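Local coordinates for protein formate oxidase (Aspergillus oryzae, PDB 5ZU2) that probably oxidises formate with the help of bound FAD, as a flavoenzyme of the GMC oxidoreductase family, at residues D8-G13 with T32-E37; R260-S265 with K536-A541. The protein carries 1 engineered substitution. All blocks are in the same frame, centred on the assembly; numbering follows the deposited sequence.

Contact 1 (D8-G13 with T32-E37); sequences DFVIVG and TVLIVE. With FAD (flavin-adenine dinucleotide), chain D.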
loop_
_atom_site.group_PDB
_atom_site.type_symbol
_atom_site.label_atom_id
_atom_site.label_comp_id
_atom_site.label_asym_id
_atom_site.label_seq_id
_atom_site.Cartn_x
_atom_site.Cartn_y
_atom_site.Cartn_z
ATOM N N ASP A 8 10.672 23.582 14.111
ATOM C CA ASP A 8 9.440 23.320 14.864
ATOM C C ASP A 8 9.042 21.858 14.768
ATOM O O ASP A 8 8.697 21.235 15.782
ATOM C CB ASP A 8 8.261 24.166 14.377
ATOM C CG ASP A 8 8.242 25.559 14.961
ATOM O OD1 ASP A 8 8.875 25.798 16.009
ATOM O OD2 ASP A 8 7.535 26.406 14.381
ATOM N N PHE A 9 9.100 21.287 13.565
ATOM C CA PHE A 9 8.644 19.923 13.339
ATOM C C PHE A 9 9.677 19.149 12.541
ATOM O O PHE A 9 10.144 19.618 11.503
ATOM C CB PHE A 9 7.302 19.916 12.598
ATOM C CG PHE A 9 6.186 20.460 13.403
ATOM C CD1 PHE A 9 5.731 19.770 14.512
ATOM C CD2 PHE A 9 5.613 21.676 13.087
ATOM C CE1 PHE A 9 4.710 20.282 15.275
ATOM C CE2 PHE A 9 4.595 22.198 13.852
ATOM C CZ PHE A 9 4.145 21.512 14.947
ATOM N N VAL A 10 9.993 17.944 13.002
ATOM C CA VAL A 10 10.899 17.041 12.306
ATOM C C VAL A 10 10.100 15.827 11.874
ATOM O O VAL A 10 9.500 15.146 12.714
ATOM C CB VAL A 10 12.081 16.622 13.191
ATOM C CG1 VAL A 10 12.881 15.529 12.509
ATOM C CG2 VAL A 10 12.976 17.837 13.512
ATOM N N ILE A 11 10.059 15.576 10.568
ATOM C CA ILE A 11 9.500 14.343 10.017
ATOM C C ILE A 11 10.648 13.393 9.693
ATOM O O ILE A 11 11.596 13.755 8.977
ATOM C CB ILE A 11 8.630 14.604 8.779
ATOM C CG1 ILE A 11 7.269 15.191 9.175
ATOM C CG2 ILE A 11 8.442 13.318 8.007
ATOM C CD1 ILE A 11 7.284 16.614 9.670
ATOM N N VAL A 12 10.577 12.190 10.242
ATOM C CA VAL A 12 11.590 11.168 10.055
ATOM C C VAL A 12 11.041 10.214 9.001
ATOM O O VAL A 12 10.121 9.438 9.272
ATOM C CB VAL A 12 11.903 10.459 11.375
ATOM C CG1 VAL A 12 13.081 9.505 11.228
ATOM C CG2 VAL A 12 12.128 11.503 12.486
ATOM N N GLY A 13 11.562 10.310 7.777
ATOM C CA GLY A 13 11.076 9.499 6.676
ATOM C C GLY A 13 10.152 10.255 5.739
ATOM O O GLY A 13 8.987 10.464 6.070
ATOM N N THR A 32 8.833 26.137 10.748
ATOM C CA THR A 32 9.975 25.438 10.164
ATOM C C THR A 32 9.754 23.937 10.215
ATOM O O THR A 32 9.395 23.391 11.264
ATOM C CB THR A 32 11.281 25.788 10.882
ATOM O OG1 THR A 32 11.093 25.670 12.306
ATOM C CG2 THR A 32 11.750 27.166 10.477
ATOM N N VAL A 33 9.973 23.278 9.078
ATOM C CA VAL A 33 9.776 21.840 8.942
ATOM C C VAL A 33 11.036 21.226 8.344
ATOM O O VAL A 33 11.538 21.690 7.309
ATOM C CB VAL A 33 8.547 21.493 8.073
ATOM C CG1 VAL A 33 8.315 19.978 8.073
ATOM C CG2 VAL A 33 7.285 22.237 8.561
ATOM N N LEU A 34 11.531 20.179 8.986
ATOM C CA LEU A 34 12.641 19.389 8.485
ATOM C C LEU A 34 12.138 18.010 8.086
ATOM O O LEU A 34 11.353 17.398 8.818
ATOM C CB LEU A 34 13.724 19.238 9.555
ATOM C CG LEU A 34 14.750 18.143 9.263
ATOM C CD1 LEU A 34 15.652 18.561 8.130
ATOM C CD2 LEU A 34 15.529 17.816 10.523
ATOM N N ILE A 35 12.610 17.510 6.946
ATOM C CA ILE A 35 12.350 16.131 6.520
ATOM C C ILE A 35 13.687 15.411 6.383
ATOM O O ILE A 35 14.545 15.857 5.609
ATOM C CB ILE A 35 11.607 16.073 5.182
ATOM C CG1 ILE A 35 10.314 16.873 5.244
ATOM C CG2 ILE A 35 11.340 14.605 4.833
ATOM C CD1 ILE A 35 9.608 16.985 3.875
ATOM N N VAL A 36 13.871 14.291 7.115
ATOM C CA VAL A 36 15.018 13.404 6.890
ATOM C C VAL A 36 14.549 12.168 6.133
ATOM O O VAL A 36 13.473 11.618 6.414
ATOM C CB VAL A 36 15.748 13.027 8.201
ATOM C CG1 VAL A 36 16.385 14.269 8.833
ATOM C CG2 VAL A 36 14.857 12.329 9.179
ATOM N N GLU A 37 15.339 11.753 5.136
ATOM C CA GLU A 37 14.951 10.703 4.196
ATOM C C GLU A 37 16.200 9.969 3.720
ATOM O O GLU A 37 17.201 10.613 3.376
ATOM C CB GLU A 37 14.199 11.291 2.987
ATOM C CG GLU A 37 14.126 10.374 1.774
ATOM C CD GLU A 37 13.398 9.073 2.095
ATOM O OE1 GLU A 37 12.448 9.127 2.901
ATOM O OE2 GLU A 37 13.776 7.997 1.569
HETATM P PA FAD D . 6.421 4.802 2.822
HETATM O O1A FAD D . 7.133 3.592 2.413
HETATM O O2A FAD D . 5.651 5.494 1.705
HETATM O O5B FAD D . 7.428 5.902 3.480
HETATM C C5B FAD D . 8.516 5.519 4.351
HETATM C C4B FAD D . 9.666 6.458 4.073
HETATM O O4B FAD D . 10.639 6.389 5.144
HETATM C C3B FAD D . 10.431 6.192 2.774
HETATM O O3B FAD D . 10.717 7.394 2.067
HETATM C C2B FAD D . 11.730 5.553 3.265
HETATM O O2B FAD D . 12.838 5.738 2.379
HETATM C C1B FAD D . 11.927 6.291 4.586
HETATM N N9A FAD D . 12.787 5.577 5.522
HETATM C C8A FAD D . 12.587 4.302 5.972
HETATM N N7A FAD D . 13.501 3.881 6.811
HETATM C C5A FAD D . 14.385 4.941 6.897
HETATM C C6A FAD D . 15.579 5.119 7.624
HETATM N N6A FAD D . 16.103 4.181 8.420
HETATM N N1A FAD D . 16.214 6.310 7.506
HETATM C C2A FAD D . 15.686 7.239 6.707
HETATM N N3A FAD D . 14.574 7.182 5.968
HETATM C C4A FAD D . 13.964 5.996 6.105
HETATM N N1 FAD D . -1.232 1.218 -2.452
HETATM C C2 FAD D . -2.385 1.505 -3.126
HETATM O O2 FAD D . -3.336 2.070 -2.566
HETATM N N3 FAD D . -2.500 1.161 -4.479
HETATM C C4 FAD D . -1.530 0.522 -5.251
HETATM O O4 FAD D . -1.748 0.253 -6.436
HETATM C C4X FAD D . -0.305 0.229 -4.512
HETATM N N5 FAD D . 0.669 -0.377 -5.149
HETATM C C5X FAD D . 1.829 -0.654 -4.451
HETATM C C6 FAD D . 2.883 -1.275 -5.132
HETATM C C7 FAD D . 4.080 -1.564 -4.488
HETATM C C7M FAD D . 5.191 -2.245 -5.256
HETATM C C8 FAD D . 4.234 -1.217 -3.132
HETATM C C8M FAD D . 5.515 -1.510 -2.404
HETATM C C9 FAD D . 3.190 -0.585 -2.454
HETATM C C9A FAD D . 1.990 -0.301 -3.100
HETATM N N10 FAD D . 0.915 0.357 -2.454
HETATM C C10 FAD D . -0.249 0.624 -3.124
HETATM C "C1'" FAD D . 0.975 0.687 -1.031
HETATM C "C2'" FAD D . 1.285 2.141 -0.730
HETATM O "O2'" FAD D . 2.200 2.659 -1.692
HETATM C "C3'" FAD D . 1.925 2.203 0.657
HETATM O "O3'" FAD D . 1.158 1.451 1.594
HETATM C "C4'" FAD D . 2.154 3.600 1.225
HETATM O "O4'" FAD D . 2.876 4.371 0.260
HETATM C "C5'" FAD D . 2.854 3.497 2.563
HETATM O "O5'" FAD D . 3.139 4.824 3.045
HETATM P P FAD D . 3.993 5.062 4.338
HETATM O O1P FAD D . 4.134 6.583 4.422
HETATM O O2P FAD D . 3.357 4.278 5.448
HETATM O O3P FAD D . 5.410 4.447 3.989
#
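Phe9 to Val12 and Val33 to Val36 run side by side as parallel strands, their axes 4.8 Å apart and 16° from alignment. Five backbone hydrogen bonds join them, passing alternately from one strand to the other. The last, Gly13 N to Val36 O at 2.7 Å, lies at the end nearest FAD. At the other end the Thr32 side chain adds a sixth bond. Its OG1 stands between its own backbone N and carbonyl carbon, where it accepts a hydrogen bond from Asp8 N at 2.8 Å. On one face Leu34 lies alongside Val10 and sets a single methyl, CD2, against both Val10 methyls, with CG2 at 3.9 Å. Val36 CG2 leans on the backbone at Val12 CA, 3.6 Å away. The other face is turned to helix 16-25. There Ile11 CD1 reaches back along the sheet to Val33 CG1 at 3.9 Å, and both residues pack on Ala22. That helix links the two strands in a beta-alpha-beta unit of the Rossmann type. Gly13 is probably the first glycine of its GxGxxG turn. Glu37 follows directly after the second strand and binds the ribose of the FAD adenosine. Its chain leaves anti to the backbone N and bends at chi2 (61°), which presents the carboxylate to both hydroxyls. Glu37 OE1 accepts a hydrogen bond from FAD O3B at 2.6 Å, and Glu37 OE2 one from FAD O2B at 2.6 Å. The amides of Gly14 and Gly39 bond to the same two oxygens.

Contact 2 (R260-S265 with K536-A541); sequences REVILS and KKLRVA. With FAD (flavin-adenine dinucleotide), chain D.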
loop_
_atom_site.group_PDB
_atom_site.type_symbol
_atom_site.label_atom_id
_atom_site.label_comp_id
_atom_site.label_asym_id
_atom_site.label_seq_id
_atom_site.Cartn_x
_atom_site.Cartn_y
_atom_site.Cartn_z
ATOM N N ARG A 260 8.809 21.641 18.607
ATOM C CA ARG A 260 7.449 21.218 18.931
ATOM C C ARG A 260 7.291 19.700 18.998
ATOM O O ARG A 260 7.032 19.158 20.074
ATOM C CB ARG A 260 6.469 21.806 17.912
ATOM C CG ARG A 260 6.530 23.338 17.865
ATOM C CD ARG A 260 6.388 23.979 19.252
ATOM N NE ARG A 260 6.540 25.428 19.169
ATOM C CZ ARG A 260 5.537 26.290 19.226
ATOM N NH1 ARG A 260 4.281 25.860 19.392
ATOM N NH2 ARG A 260 5.796 27.584 19.117
ATOM N N GLU A 261 7.489 18.992 17.884
ATOM C CA GLU A 261 7.179 17.565 17.844
ATOM C C GLU A 261 7.969 16.853 16.752
ATOM O O GLU A 261 8.250 17.420 15.696
ATOM C CB GLU A 261 5.683 17.319 17.605
ATOM C CG GLU A 261 4.754 17.901 18.624
ATOM C CD GLU A 261 3.384 17.336 18.515
ATOM O OE1 GLU A 261 3.294 16.174 18.100
ATOM O OE2 GLU A 261 2.406 18.039 18.851
ATOM N N VAL A 262 8.286 15.583 17.013
ATOM C CA VAL A 262 8.843 14.671 16.021
ATOM C C VAL A 262 7.730 13.761 15.507
ATOM O O VAL A 262 6.961 13.188 16.292
ATOM C CB VAL A 262 10.002 13.850 16.608
ATOM C CG1 VAL A 262 10.419 12.764 15.644
ATOM C CG2 VAL A 262 11.207 14.773 16.963
ATOM N N ILE A 263 7.636 13.626 14.192
ATOM C CA ILE A 263 6.690 12.720 13.572
ATOM C C ILE A 263 7.485 11.622 12.878
ATOM O O ILE A 263 8.273 11.892 11.962
ATOM C CB ILE A 263 5.762 13.447 12.586
ATOM C CG1 ILE A 263 4.919 14.517 13.299
ATOM C CG2 ILE A 263 4.873 12.436 11.859
ATOM C CD1 ILE A 263 5.513 15.889 13.303
ATOM N N LEU A 264 7.262 10.383 13.304
ATOM C CA LEU A 264 7.943 9.229 12.743
ATOM C C LEU A 264 7.065 8.653 11.633
ATOM O O LEU A 264 5.907 8.301 11.874
ATOM C CB LEU A 264 8.230 8.196 13.832
ATOM C CG LEU A 264 8.869 6.887 13.372
ATOM C CD1 LEU A 264 10.118 7.168 12.522
ATOM C CD2 LEU A 264 9.179 5.956 14.555
ATOM N N SER A 265 7.611 8.587 10.419
ATOM C CA SER A 265 6.890 8.243 9.196
ATOM C C SER A 265 7.735 7.306 8.333
ATOM O O SER A 265 7.825 7.467 7.112
ATOM C CB SER A 265 6.514 9.495 8.400
ATOM O OG SER A 265 5.603 10.319 9.097
ATOM N N LYS A 536 6.281 11.969 25.195
ATOM C CA LYS A 536 5.777 13.263 24.763
ATOM C C LYS A 536 6.514 13.739 23.510
ATOM O O LYS A 536 7.704 13.466 23.315
ATOM C CB LYS A 536 5.925 14.321 25.861
ATOM C CG LYS A 536 5.092 14.101 27.119
ATOM C CD LYS A 536 5.167 15.352 28.017
ATOM C CE LYS A 536 5.456 15.027 29.476
ATOM N NZ LYS A 536 6.574 14.044 29.575
ATOM N N LYS A 537 5.786 14.477 22.671
ATOM C CA LYS A 537 6.330 15.135 21.493
ATOM C C LYS A 537 6.735 14.136 20.414
ATOM O O LYS A 537 7.619 14.418 19.597
ATOM C CB LYS A 537 7.523 16.024 21.862
ATOM C CG LYS A 537 7.194 17.201 22.788
ATOM C CD LYS A 537 8.383 18.177 22.833
ATOM C CE LYS A 537 8.125 19.414 23.677
ATOM N NZ LYS A 537 7.994 19.106 25.127
ATOM N N LEU A 538 6.086 12.970 20.384
ATOM C CA LEU A 538 6.385 11.956 19.383
ATOM C C LEU A 538 5.080 11.416 18.814
ATOM O O LEU A 538 4.251 10.855 19.540
ATOM C CB LEU A 538 7.245 10.825 19.965
ATOM C CG LEU A 538 7.706 9.736 18.982
ATOM C CD1 LEU A 538 8.509 10.354 17.816
ATOM C CD2 LEU A 538 8.524 8.672 19.703
ATOM N N ARG A 539 4.902 11.581 17.513
ATOM C CA ARG A 539 3.758 11.013 16.828
ATOM C C ARG A 539 4.268 10.076 15.744
ATOM O O ARG A 539 5.420 10.171 15.311
ATOM C CB ARG A 539 2.875 12.129 16.252
ATOM C CG ARG A 539 2.187 12.951 17.333
ATOM C CD ARG A 539 1.500 14.156 16.760
ATOM N NE ARG A 539 0.135 14.310 17.232
ATOM C CZ ARG A 539 -0.336 15.335 17.935
ATOM N NH1 ARG A 539 0.441 16.342 18.287
ATOM N NH2 ARG A 539 -1.610 15.330 18.284
ATOM N N VAL A 540 3.404 9.152 15.333
ATOM C CA VAL A 540 3.647 8.251 14.213
ATOM C C VAL A 540 2.569 8.498 13.163
ATOM O O VAL A 540 1.368 8.485 13.474
ATOM C CB VAL A 540 3.643 6.773 14.653
ATOM C CG1 VAL A 540 3.731 5.862 13.452
ATOM C CG2 VAL A 540 4.809 6.482 15.600
ATOM N N ALA A 541 2.993 8.711 11.915
ATOM C CA ALA A 541 2.045 8.926 10.820
ATOM C C ALA A 541 2.546 8.144 9.604
ATOM O O ALA A 541 3.409 8.628 8.865
ATOM C CB ALA A 541 1.866 10.410 10.522
HETATM P PA FAD D . 6.421 4.802 2.822
HETATM O O1A FAD D . 7.133 3.592 2.413
HETATM O O2A FAD D . 5.651 5.494 1.705
HETATM O O5B FAD D . 7.428 5.902 3.480
HETATM C C5B FAD D . 8.516 5.519 4.351
HETATM C C4B FAD D . 9.666 6.458 4.073
HETATM O O4B FAD D . 10.639 6.389 5.144
HETATM C C3B FAD D . 10.431 6.192 2.774
HETATM O O3B FAD D . 10.717 7.394 2.067
HETATM C C2B FAD D . 11.730 5.553 3.265
HETATM O O2B FAD D . 12.838 5.738 2.379
HETATM C C1B FAD D . 11.927 6.291 4.586
HETATM N N9A FAD D . 12.787 5.577 5.522
HETATM C C8A FAD D . 12.587 4.302 5.972
HETATM N N7A FAD D . 13.501 3.881 6.811
HETATM C C5A FAD D . 14.385 4.941 6.897
HETATM C C6A FAD D . 15.579 5.119 7.624
HETATM N N6A FAD D . 16.103 4.181 8.420
HETATM N N1A FAD D . 16.214 6.310 7.506
HETATM C C2A FAD D . 15.686 7.239 6.707
HETATM N N3A FAD D . 14.574 7.182 5.968
HETATM C C4A FAD D . 13.964 5.996 6.105
HETATM N N1 FAD D . -1.232 1.218 -2.452
HETATM C C2 FAD D . -2.385 1.505 -3.126
HETATM O O2 FAD D . -3.336 2.070 -2.566
HETATM N N3 FAD D . -2.500 1.161 -4.479
HETATM C C4 FAD D . -1.530 0.522 -5.251
HETATM O O4 FAD D . -1.748 0.253 -6.436
HETATM C C4X FAD D . -0.305 0.229 -4.512
HETATM N N5 FAD D . 0.669 -0.377 -5.149
HETATM C C5X FAD D . 1.829 -0.654 -4.451
HETATM C C6 FAD D . 2.883 -1.275 -5.132
HETATM C C7 FAD D . 4.080 -1.564 -4.488
HETATM C C7M FAD D . 5.191 -2.245 -5.256
HETATM C C8 FAD D . 4.234 -1.217 -3.132
HETATM C C8M FAD D . 5.515 -1.510 -2.404
HETATM C C9 FAD D . 3.190 -0.585 -2.454
HETATM C C9A FAD D . 1.990 -0.301 -3.100
HETATM N N10 FAD D . 0.915 0.357 -2.454
HETATM C C10 FAD D . -0.249 0.624 -3.124
HETATM C "C1'" FAD D . 0.975 0.687 -1.031
HETATM C "C2'" FAD D . 1.285 2.141 -0.730
HETATM O "O2'" FAD D . 2.200 2.659 -1.692
HETATM C "C3'" FAD D . 1.925 2.203 0.657
HETATM O "O3'" FAD D . 1.158 1.451 1.594
HETATM C "C4'" FAD D . 2.154 3.600 1.225
HETATM O "O4'" FAD D . 2.876 4.371 0.260
HETATM C "C5'" FAD D . 2.854 3.497 2.563
HETATM O "O5'" FAD D . 3.139 4.824 3.045
HETATM P P FAD D . 3.993 5.062 4.338
HETATM O O1P FAD D . 4.134 6.583 4.422
HETATM O O2P FAD D . 3.357 4.278 5.448
HETATM O O3P FAD D . 5.410 4.447 3.989
HETATM O O HOH W 1 2.785 14.798 21.276
#
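Glu261 and Arg539 form a salt bridge across the two strands. One nitrogen, Arg539 NH1, meets both carboxylate oxygens, with OE2 of Glu261 at 2.7 Å. Arg539 NH1 also donates to Glu261 OE1 at 2.9 Å, on the syn side of that oxygen. The carboxylate comes to the guanidinium edge, and the two planes are only 13° apart. Glu261 is extended beyond CG, while Arg539 bends at chi3 (132°) to swing its head across to the acid. Each group has a further partner: His573 NE2 for Glu261 OE2, and Lys529 O for Arg539 NE. Four backbone hydrogen bonds tie the strands in parallel register. Strand 538-540 is one of the two edge strands of the five-stranded parallel sheet in the Rossmann-type FAD-binding fold. On the Arg539 face, Ile263 CG2 touches Ala541 CB at 3.9 Å, beneath helix 555-572. On the other face Val262 CG1, anti to its own backbone N, slants across to Leu538 CD1 at 3.8 Å. Further along this face Leu264 and Val540 pack against Thr271 of helix 267-277. At the solvent end the aliphatic part of Lys537 runs past the Arg260 carbonyl, with Lys537 CD 3.2 Å from Arg260 O. At the cofactor end Ser265 OG lies beside its own backbone N (chi1 -65°) and donates to Ala541 O at 2.8 Å, from a position tilted out of the carbonyl plane. The carbonyl O of Ser265 is 3.4 Å from FAD C5B.

Contacts 1 and 2 are neighbouring strand pairs of one five-stranded parallel sheet, with centres about 10 Å apart. The order across the sheet is 221-224, 33-36, 9-12, 261-264, 538-540. Strands 9-12 and 261-264 are adjacent and join the contacts, with Val10 O and Ile263 N 2.8 Å apart in a probable hydrogen bond. Along the chain contact 1 closes before contact 2 opens. Contact 1 is local, while contact 2 brings in a strand from near the C-terminus. Both reach FAD just past the C-terminal ends of strands, contact 1 through Gly13 and Glu37 and contact 2 through Ser265. The sheet thus brings distant parts of the sequence to the adenosine ribose of the cofactor.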